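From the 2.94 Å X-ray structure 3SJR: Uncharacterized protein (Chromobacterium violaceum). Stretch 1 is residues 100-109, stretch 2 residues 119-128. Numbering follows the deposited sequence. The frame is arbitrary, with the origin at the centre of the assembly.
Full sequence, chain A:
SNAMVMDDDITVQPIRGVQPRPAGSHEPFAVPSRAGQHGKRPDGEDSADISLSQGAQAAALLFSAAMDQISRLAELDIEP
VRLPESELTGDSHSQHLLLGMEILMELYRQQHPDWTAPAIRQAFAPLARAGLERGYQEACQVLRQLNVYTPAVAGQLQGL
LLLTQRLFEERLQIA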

# COMPACT_ATOMS: atom_id res chain seq x y z
N GLY A 100 0.09 3.87 5.92
CA GLY A 100 -0.40 2.58 5.46
C GLY A 100 -0.76 1.70 6.63
O GLY A 100 -1.86 1.12 6.69
N MSE A 101 0.17 1.62 7.58
CA MSE A 101 0.03 0.74 8.71
C MSE A 101 -1.08 1.22 9.62
O MSE A 101 -1.67 0.41 10.35
CB MSE A 101 1.36 0.62 9.43
CG MSE A 101 2.35 -0.16 8.58
SE MSE A 101 4.20 -0.20 9.14
CE MSE A 101 4.41 1.69 9.36
N GLU A 102 -1.38 2.51 9.54
CA GLU A 102 -2.44 3.13 10.33
C GLU A 102 -3.77 2.58 9.91
O GLU A 102 -4.57 2.18 10.76
CB GLU A 102 -2.45 4.65 10.14
CG GLU A 102 -1.47 5.40 11.04
CD GLU A 102 -1.79 5.22 12.52
OE1 GLU A 102 -0.91 4.65 13.21
OE2 GLU A 102 -2.90 5.62 12.96
N ILE A 103 -3.99 2.57 8.61
CA ILE A 103 -5.24 2.10 8.03
C ILE A 103 -5.45 0.64 8.43
O ILE A 103 -6.52 0.26 8.93
CB ILE A 103 -5.23 2.18 6.48
CG1 ILE A 103 -4.69 3.52 5.96
CG2 ILE A 103 -6.60 1.84 5.92
CD1 ILE A 103 -5.65 4.69 6.05
N LEU A 104 -4.41 -0.16 8.21
CA LEU A 104 -4.43 -1.57 8.57
C LEU A 104 -4.83 -1.77 10.03
O LEU A 104 -5.78 -2.49 10.32
CB LEU A 104 -3.09 -2.22 8.25
CG LEU A 104 -2.81 -2.23 6.74
CD1 LEU A 104 -1.59 -3.08 6.42
CD2 LEU A 104 -4.01 -2.72 5.94
N MSE A 105 -4.13 -1.11 10.94
CA MSE A 105 -4.53 -1.15 12.32
C MSE A 105 -5.99 -0.72 12.51
O MSE A 105 -6.75 -1.43 13.17
CB MSE A 105 -3.63 -0.28 13.17
CG MSE A 105 -3.77 -0.54 14.63
SE MSE A 105 -2.26 0.24 15.53
CE MSE A 105 -2.63 2.14 15.17
N GLU A 106 -6.36 0.42 11.93
CA GLU A 106 -7.68 0.97 12.15
C GLU A 106 -8.73 -0.06 11.79
O GLU A 106 -9.67 -0.29 12.56
CB GLU A 106 -7.90 2.28 11.37
CG GLU A 106 -9.39 2.78 11.31
CD GLU A 106 -10.07 2.99 12.69
OE1 GLU A 106 -9.44 2.72 13.74
OE2 GLU A 106 -11.25 3.43 12.72
N LEU A 107 -8.56 -0.70 10.64
CA LEU A 107 -9.50 -1.70 10.17
C LEU A 107 -9.43 -2.98 11.01
O LEU A 107 -10.44 -3.66 11.22
CB LEU A 107 -9.28 -2.00 8.68
CG LEU A 107 -10.27 -2.97 8.01
CD1 LEU A 107 -11.66 -2.36 7.91
CD2 LEU A 107 -9.79 -3.45 6.64
N TYR A 108 -8.24 -3.32 11.49
CA TYR A 108 -8.10 -4.44 12.39
C TYR A 108 -9.00 -4.19 13.60
O TYR A 108 -9.73 -5.07 14.02
CB TYR A 108 -6.64 -4.56 12.81
CG TYR A 108 -6.27 -5.82 13.54
CD1 TYR A 108 -6.32 -7.06 12.91
CD2 TYR A 108 -5.83 -5.77 14.86
CE1 TYR A 108 -5.96 -8.23 13.58
CE2 TYR A 108 -5.47 -6.94 15.54
CZ TYR A 108 -5.53 -8.16 14.90
OH TYR A 108 -5.18 -9.32 15.57
N ARG A 109 -8.94 -2.95 14.11
CA ARG A 109 -9.71 -2.51 15.27
C ARG A 109 -11.19 -2.75 15.03
O ARG A 109 -11.83 -3.51 15.75
CB ARG A 109 -9.46 -1.03 15.53
CG ARG A 109 -9.85 -0.53 16.92
CD ARG A 109 -9.95 1.01 16.97
NE ARG A 109 -11.32 1.50 17.12
CZ ARG A 109 -12.15 1.80 16.12
NH1 ARG A 109 -11.77 1.67 14.85
NH2 ARG A 109 -13.38 2.24 16.39
N ALA A 119 -5.45 -4.65 24.27
CA ALA A 119 -5.34 -5.95 23.63
C ALA A 119 -5.17 -5.78 22.14
O ALA A 119 -4.34 -6.46 21.53
CB ALA A 119 -6.56 -6.80 23.93
N ILE A 120 -5.93 -4.86 21.55
CA ILE A 120 -5.91 -4.61 20.11
C ILE A 120 -4.53 -4.15 19.66
O ILE A 120 -4.03 -4.63 18.65
CB ILE A 120 -6.98 -3.62 19.71
N ARG A 121 -3.92 -3.23 20.40
CA ARG A 121 -2.57 -2.77 20.08
C ARG A 121 -1.58 -3.90 20.31
O ARG A 121 -0.67 -4.12 19.50
CB ARG A 121 -2.16 -1.55 20.91
CG ARG A 121 -2.25 -0.21 20.16
CD ARG A 121 -1.56 0.96 20.92
NE ARG A 121 -2.21 1.29 22.20
CZ ARG A 121 -1.59 1.38 23.38
NH1 ARG A 121 -0.28 1.20 23.50
NH2 ARG A 121 -2.30 1.68 24.47
N GLN A 122 -1.77 -4.62 21.41
CA GLN A 122 -0.89 -5.72 21.76
C GLN A 122 -0.84 -6.77 20.66
O GLN A 122 0.24 -7.18 20.22
CB GLN A 122 -1.35 -6.35 23.06
CG GLN A 122 -0.82 -5.66 24.28
CD GLN A 122 -0.63 -6.64 25.42
OE1 GLN A 122 -1.51 -7.46 25.70
NE2 GLN A 122 0.53 -6.58 26.07
N ALA A 123 -2.02 -7.19 20.22
CA ALA A 123 -2.14 -8.17 19.16
C ALA A 123 -1.58 -7.65 17.85
O ALA A 123 -0.81 -8.35 17.20
CB ALA A 123 -3.57 -8.63 19.00
N PHE A 124 -1.95 -6.42 17.46
CA PHE A 124 -1.56 -5.90 16.14
C PHE A 124 -0.05 -5.67 15.99
O PHE A 124 0.51 -5.87 14.90
CB PHE A 124 -2.33 -4.62 15.78
CG PHE A 124 -2.17 -4.21 14.33
CD1 PHE A 124 -2.91 -4.84 13.33
CD2 PHE A 124 -1.25 -3.24 13.96
CE1 PHE A 124 -2.75 -4.50 12.00
CE2 PHE A 124 -1.08 -2.91 12.64
CZ PHE A 124 -1.83 -3.54 11.67
N ALA A 125 0.59 -5.25 17.07
CA ALA A 125 2.01 -4.92 17.07
C ALA A 125 2.91 -5.99 16.41
O ALA A 125 3.58 -5.69 15.42
CB ALA A 125 2.50 -4.58 18.48
N PRO A 126 2.91 -7.24 16.91
CA PRO A 126 3.83 -8.16 16.28
C PRO A 126 3.48 -8.47 14.82
O PRO A 126 4.40 -8.61 13.98
CB PRO A 126 3.73 -9.41 17.14
CG PRO A 126 2.43 -9.33 17.79
CD PRO A 126 2.16 -7.89 18.00
N LEU A 127 2.20 -8.55 14.49
CA LEU A 127 1.82 -8.81 13.10
C LEU A 127 2.37 -7.70 12.23
O LEU A 127 2.84 -7.94 11.12
CB LEU A 127 0.30 -8.97 12.92
CG LEU A 127 -0.40 -10.01 13.82
CD1 LEU A 127 -1.91 -10.02 13.68
CD2 LEU A 127 0.15 -11.41 13.58
N ALA A 128 2.34 -6.47 12.74
CA ALA A 128 2.83 -5.37 11.94
C ALA A 128 4.33 -5.48 11.73
O ALA A 128 4.80 -5.33 10.61
CB ALA A 128 2.46 -4.07 12.56

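Both stretches are helical, and each is a segment of a helix that extends beyond it in both directions. Their N-to-C directions differ by 133°, so the helices run roughly against each other but cross steeply. The axes come no closer than 10.5 Å. Contact therefore depends on side chains that reach across the gap. The backbones are nearest at Met105 and Phe124, whose CA atoms lie 6.8 Å apart.

Phe124 has the largest share of the contact, with 115 Å² covered by the first helix. Its CA-to-CB bond points toward that helix, and chi1 is t. The ring lies against the backbone of the first helix. Met105 CA sits over one face, 3.8 Å from the centroid of the Phe124 ring and 15° off the normal. This is a CH-pi contact: a weakly polarised C-H group meets the electron-rich face of the ring. The Phe124 CZ atom is also 3.4 Å from Met105 N. Met105 N is already hydrogen-bonded within its own helix, to Met101 O at 3.0 Å, so its meeting with the ring is one of packing.

Met105 is modelled as selenomethionine. Its CB packs 3.7 Å from Phe124 CE2. The end of the side chain leads away from the second helix, yet its SE atom remains 4.8 Å from the centroid of the Phe124 ring, in an oblique position. Leu104 adds an apolar contact, with its CB 3.9 Å from Phe124 CZ.

Tyr108 is the main contributor from the first helix, with 90 Å² covered. Its CA-to-CB bond points toward the second helix, and the side chain fits as a knob among Ile120, Ala123, Phe124 and Leu127. Tyr108 CD2 comes within 3.4 Å of Phe124 CD1. The two ring centroids are 5.2 Å apart and the planes meet at 52°, an oblique aromatic pair. Ala123 CB lies at the edge of the tyrosine ring, 4.3 Å from Tyr108 CE2. The hydroxyl is near carbon here: Tyr108 OH is 3.9 Å from Ala123 CB and 3.8 Å from Leu127 CD1. Ile120 is modelled only to CB, so the rest of its side chain cannot be assessed.

No hydrogen bond joins the stretches among the modelled atoms. The contact rests on apolar and aromatic packing, with 417 Å² buried in total. Within the first helix, Arg109 NH1 and Glu106 OE1, 2.8 Å apart, form a salt bridge whose hydrogen bond is weak. The second helix is kinked at Pro126, whose ring nitrogen carries no hydrogen to bond the preceding turn.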